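Local coordinates for protein OBody AM3L15 (Pyrobaculum aerophilum, PDB 4GN5) that is an engineered OB-fold binding protein, an OBody, probably made to recognise a chosen target through a scaffold derived from a nucleic acid binding domain, at residues D61-V66 with S99-L104. Sequence-based numbering, arbitrary orientation.
Sequences DHLFKV and SEIWIL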
ATOM      1  N   ASP A  61       9.078   5.904 -12.991  1.00 39.17           N
ATOM      2  CA  ASP A  61       8.875   7.130 -12.228  1.00 36.76           C
ATOM      3  C   ASP A  61       7.733   8.007 -12.785  1.00 41.84           C
ATOM      4  O   ASP A  61       6.921   8.528 -12.030  1.00 44.45           O
ATOM      5  CB  ASP A  61      10.185   7.936 -12.221  1.00 48.33           C
ATOM      6  CG  ASP A  61      10.138   9.186 -11.297  1.00 83.59           C
ATOM      7  OD1 ASP A  61       9.470   9.174 -10.235  1.00 79.37           O
ATOM      8  OD2 ASP A  61      10.809  10.189 -11.628  1.00 86.38           O
ATOM      9  N   HIS A  62       7.688   8.205 -14.096  1.00 41.04           N
ATOM     10  CA  HIS A  62       6.656   9.091 -14.668  1.00 44.96           C
ATOM     11  C   HIS A  62       5.201   8.689 -14.256  1.00 45.54           C
ATOM     12  O   HIS A  62       4.330   9.559 -14.081  1.00 46.79           O
ATOM     13  CB  HIS A  62       6.829   9.262 -16.190  1.00 45.62           C
ATOM     14  CG  HIS A  62       6.446   8.057 -16.998  1.00 48.53           C
ATOM     15  ND1 HIS A  62       7.329   7.036 -17.280  1.00 47.72           N
ATOM     16  CD2 HIS A  62       5.282   7.729 -17.616  1.00 51.07           C
ATOM     17  CE1 HIS A  62       6.717   6.116 -18.010  1.00 47.03           C
ATOM     18  NE2 HIS A  62       5.472   6.506 -18.219  1.00 48.90           N
ATOM     19  N   LEU A  63       4.907   7.404 -14.104  1.00 35.20           N
ATOM     20  CA  LEU A  63       3.552   6.969 -13.717  1.00 31.46           C
ATOM     21  C   LEU A  63       3.156   7.363 -12.293  1.00 35.05           C
ATOM     22  O   LEU A  63       2.013   7.564 -11.992  1.00 35.03           O
ATOM     23  CB  LEU A  63       3.338   5.478 -13.951  1.00 26.80           C
ATOM     24  CG  LEU A  63       3.594   4.966 -15.357  1.00 35.71           C
ATOM     25  CD1 LEU A  63       3.340   3.522 -15.474  1.00 34.68           C
ATOM     26  CD2 LEU A  63       2.690   5.686 -16.323  1.00 39.18           C
ATOM     27  N   PHE A  64       4.134   7.485 -11.421  1.00 34.30           N
ATOM     28  CA  PHE A  64       3.888   8.061 -10.110  1.00 27.62           C
ATOM     29  C   PHE A  64       3.486   9.526 -10.202  1.00 26.53           C
ATOM     30  O   PHE A  64       2.695   9.967  -9.398  1.00 34.51           O
ATOM     31  CB  PHE A  64       5.095   7.895  -9.153  1.00 31.35           C
ATOM     32  CG  PHE A  64       5.392   6.456  -8.760  1.00 33.41           C
ATOM     33  CD1 PHE A  64       6.262   5.664  -9.522  1.00 38.61           C
ATOM     34  CD2 PHE A  64       4.780   5.878  -7.653  1.00 30.98           C
ATOM     35  CE1 PHE A  64       6.537   4.324  -9.152  1.00 40.17           C
ATOM     36  CE2 PHE A  64       5.058   4.557  -7.283  1.00 30.64           C
ATOM     37  CZ  PHE A  64       5.918   3.764  -8.037  1.00 36.29           C
ATOM     38  N   LYS A  65       4.026  10.271 -11.168  1.00 35.14           N
ATOM     39  CA  LYS A  65       3.585  11.653 -11.397  1.00 39.56           C
ATOM     40  C   LYS A  65       2.141  11.671 -11.920  1.00 40.19           C
ATOM     41  O   LYS A  65       1.351  12.522 -11.518  1.00 46.17           O
ATOM     42  CB  LYS A  65       4.545  12.420 -12.336  1.00 40.83           C
ATOM     43  N   VAL A  66       1.780  10.742 -12.798  1.00 31.18           N
ATOM     44  CA  VAL A  66       0.377  10.627 -13.256  1.00 31.22           C
ATOM     45  C   VAL A  66      -0.584  10.247 -12.084  1.00 31.48           C
ATOM     46  O   VAL A  66      -1.638  10.853 -11.903  1.00 38.18           O
ATOM     47  CB  VAL A  66       0.256   9.633 -14.455  1.00 36.74           C
ATOM     48  CG1 VAL A  66      -1.195   9.471 -14.892  1.00 32.25           C
ATOM     49  CG2 VAL A  66       1.110  10.111 -15.640  1.00 39.99           C
ATOM     50  N   SER A  99       2.120   0.129 -17.510  1.00 36.66           N
ATOM     51  CA  SER A  99       3.105   0.847 -18.286  1.00 39.52           C
ATOM     52  C   SER A  99       2.555   2.185 -18.798  1.00 34.75           C
ATOM     53  O   SER A  99       3.332   3.117 -19.074  1.00 37.11           O
ATOM     54  CB  SER A  99       3.568  -0.009 -19.439  1.00 37.53           C
ATOM     55  OG  SER A  99       2.519  -0.173 -20.346  1.00 33.96           O
ATOM     56  N   GLU A 100       1.239   2.298 -18.946  1.00 32.34           N
ATOM     57  CA  GLU A 100       0.650   3.594 -19.322  1.00 36.62           C
ATOM     58  C   GLU A 100      -0.576   3.895 -18.475  1.00 33.20           C
ATOM     59  O   GLU A 100      -1.401   3.011 -18.241  1.00 30.14           O
ATOM     60  CB  GLU A 100       0.262   3.649 -20.783  1.00 33.93           C
ATOM     61  CG  GLU A 100       1.331   3.211 -21.743  1.00 37.80           C
ATOM     62  CD  GLU A 100       0.798   2.980 -23.155  1.00 38.90           C
ATOM     63  OE1 GLU A 100      -0.341   3.394 -23.475  1.00 40.43           O
ATOM     64  OE2 GLU A 100       1.546   2.383 -23.964  1.00 49.24           O
ATOM     65  N   ILE A 101      -0.665   5.116 -17.959  1.00 31.70           N
ATOM     66  CA  ILE A 101      -1.920   5.551 -17.355  1.00 29.92           C
ATOM     67  C   ILE A 101      -2.379   6.818 -18.046  1.00 34.47           C
ATOM     68  O   ILE A 101      -1.690   7.831 -17.972  1.00 33.14           O
ATOM     69  CB  ILE A 101      -1.772   5.808 -15.844  1.00 37.76           C
ATOM     70  CG1 ILE A 101      -1.306   4.533 -15.120  1.00 38.50           C
ATOM     71  CG2 ILE A 101      -3.096   6.415 -15.275  1.00 31.20           C
ATOM     72  CD1 ILE A 101      -0.960   4.719 -13.581  1.00 30.62           C
ATOM     73  N   TRP A 102      -3.542   6.775 -18.670  1.00 35.84           N
ATOM     74  CA  TRP A 102      -4.098   7.925 -19.353  1.00 35.91           C
ATOM     75  C   TRP A 102      -5.327   8.493 -18.644  1.00 34.22           C
ATOM     76  O   TRP A 102      -6.200   7.752 -18.288  1.00 33.64           O
ATOM     77  CB  TRP A 102      -4.481   7.522 -20.766  1.00 42.37           C
ATOM     78  CG  TRP A 102      -3.427   6.917 -21.638  1.00 45.24           C
ATOM     79  CD1 TRP A 102      -3.069   5.617 -21.720  1.00 41.92           C
ATOM     80  CD2 TRP A 102      -2.652   7.603 -22.620  1.00 56.77           C
ATOM     81  NE1 TRP A 102      -2.102   5.450 -22.663  1.00 43.60           N
ATOM     82  CE2 TRP A 102      -1.831   6.658 -23.233  1.00 54.52           C
ATOM     83  CE3 TRP A 102      -2.575   8.932 -23.033  1.00 62.94           C
ATOM     84  CZ2 TRP A 102      -0.956   6.995 -24.235  1.00 65.48           C
ATOM     85  CZ3 TRP A 102      -1.716   9.262 -24.015  1.00 65.00           C
ATOM     86  CH2 TRP A 102      -0.908   8.301 -24.610  1.00 67.69           C
ATOM     87  N   ILE A 103      -5.399   9.787 -18.438  1.00 34.26           N
ATOM     88  CA  ILE A 103      -6.590  10.357 -17.873  1.00 35.13           C
ATOM     89  C   ILE A 103      -7.474  11.009 -18.936  1.00 41.74           C
ATOM     90  O   ILE A 103      -7.138  12.052 -19.479  1.00 44.76           O
ATOM     91  CB  ILE A 103      -6.247  11.335 -16.788  1.00 35.88           C
ATOM     92  CG1 ILE A 103      -5.403  10.627 -15.738  1.00 35.41           C
ATOM     93  CG2 ILE A 103      -7.478  11.880 -16.182  1.00 36.82           C
ATOM     94  CD1 ILE A 103      -4.483  11.459 -15.026  1.00 38.65           C
ATOM     95  N   LEU A 104      -8.606  10.387 -19.206  1.00 36.32           N
ATOM     96  CA  LEU A 104      -9.534  10.869 -20.220  1.00 39.03           C
ATOM     97  C   LEU A 104     -10.333  12.086 -19.763  1.00 44.92           C
ATOM     98  O   LEU A 104     -10.385  13.061 -20.480  1.00 42.70           O
ATOM     99  CB  LEU A 104     -10.472   9.791 -20.699  1.00 36.36           C
ATOM    100  CG  LEU A 104      -9.928   8.498 -21.263  1.00 42.88           C
ATOM    101  CD1 LEU A 104     -10.768   8.067 -22.342  1.00 36.73           C
ATOM    102  CD2 LEU A 104      -8.533   8.645 -21.732  1.00 50.85           C
TER
HETATM  103  O   HOH W   1       3.773   5.395 -20.059  0.96 42.50           O
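At the edge of the His62 imidazole, in the ring plane, sits a water that lies 2.7 Å from His62 NE2 and donates to Ser99 O at 2.5 Å. It bridges the helix and the corner at Ser99. His62 reaches it with CG lodged between the backbone N and the carbonyl carbon (chi1 73°). The Trp102 indole, on the side of the strand turned from the helix, receives Glu100 OE1 at its edge: the oxygen lies 7° out of the ring plane, 2.8 Å from Trp102 NE1, and accepts through its anti lone pair. Lys79 forms a salt bridge with Glu100 OE2, so both carboxylate oxygens are engaged. Helix 61-67 follows strand 50-55 and precedes strand 75-83, the usual place of the helix between the third and fourth strands of an OB-fold. Ser99 and Glu100 together lie opposite Lys79, a classic beta bulge. Both methyls of Leu63 lie against the Ser99 carbonyl, CD1 3.6 Å from Ser99 O, while CD2 also reaches Ile101 N (3.8 Å). Leu63 touches Leu54 of strand 50-55 as well; an alanine here would remove both methyls and would probably loosen the helix against Ser99 and Ile101. One turn on, Val66 CG1, anti to its backbone N, meets Ile101 O at 3.5 Å, Ile101 CG2 at 3.6 Å and Ile103 CD1 at 3.8 Å, the Val66 and Ile101 side chains passing alongside one another, pointed opposite ways.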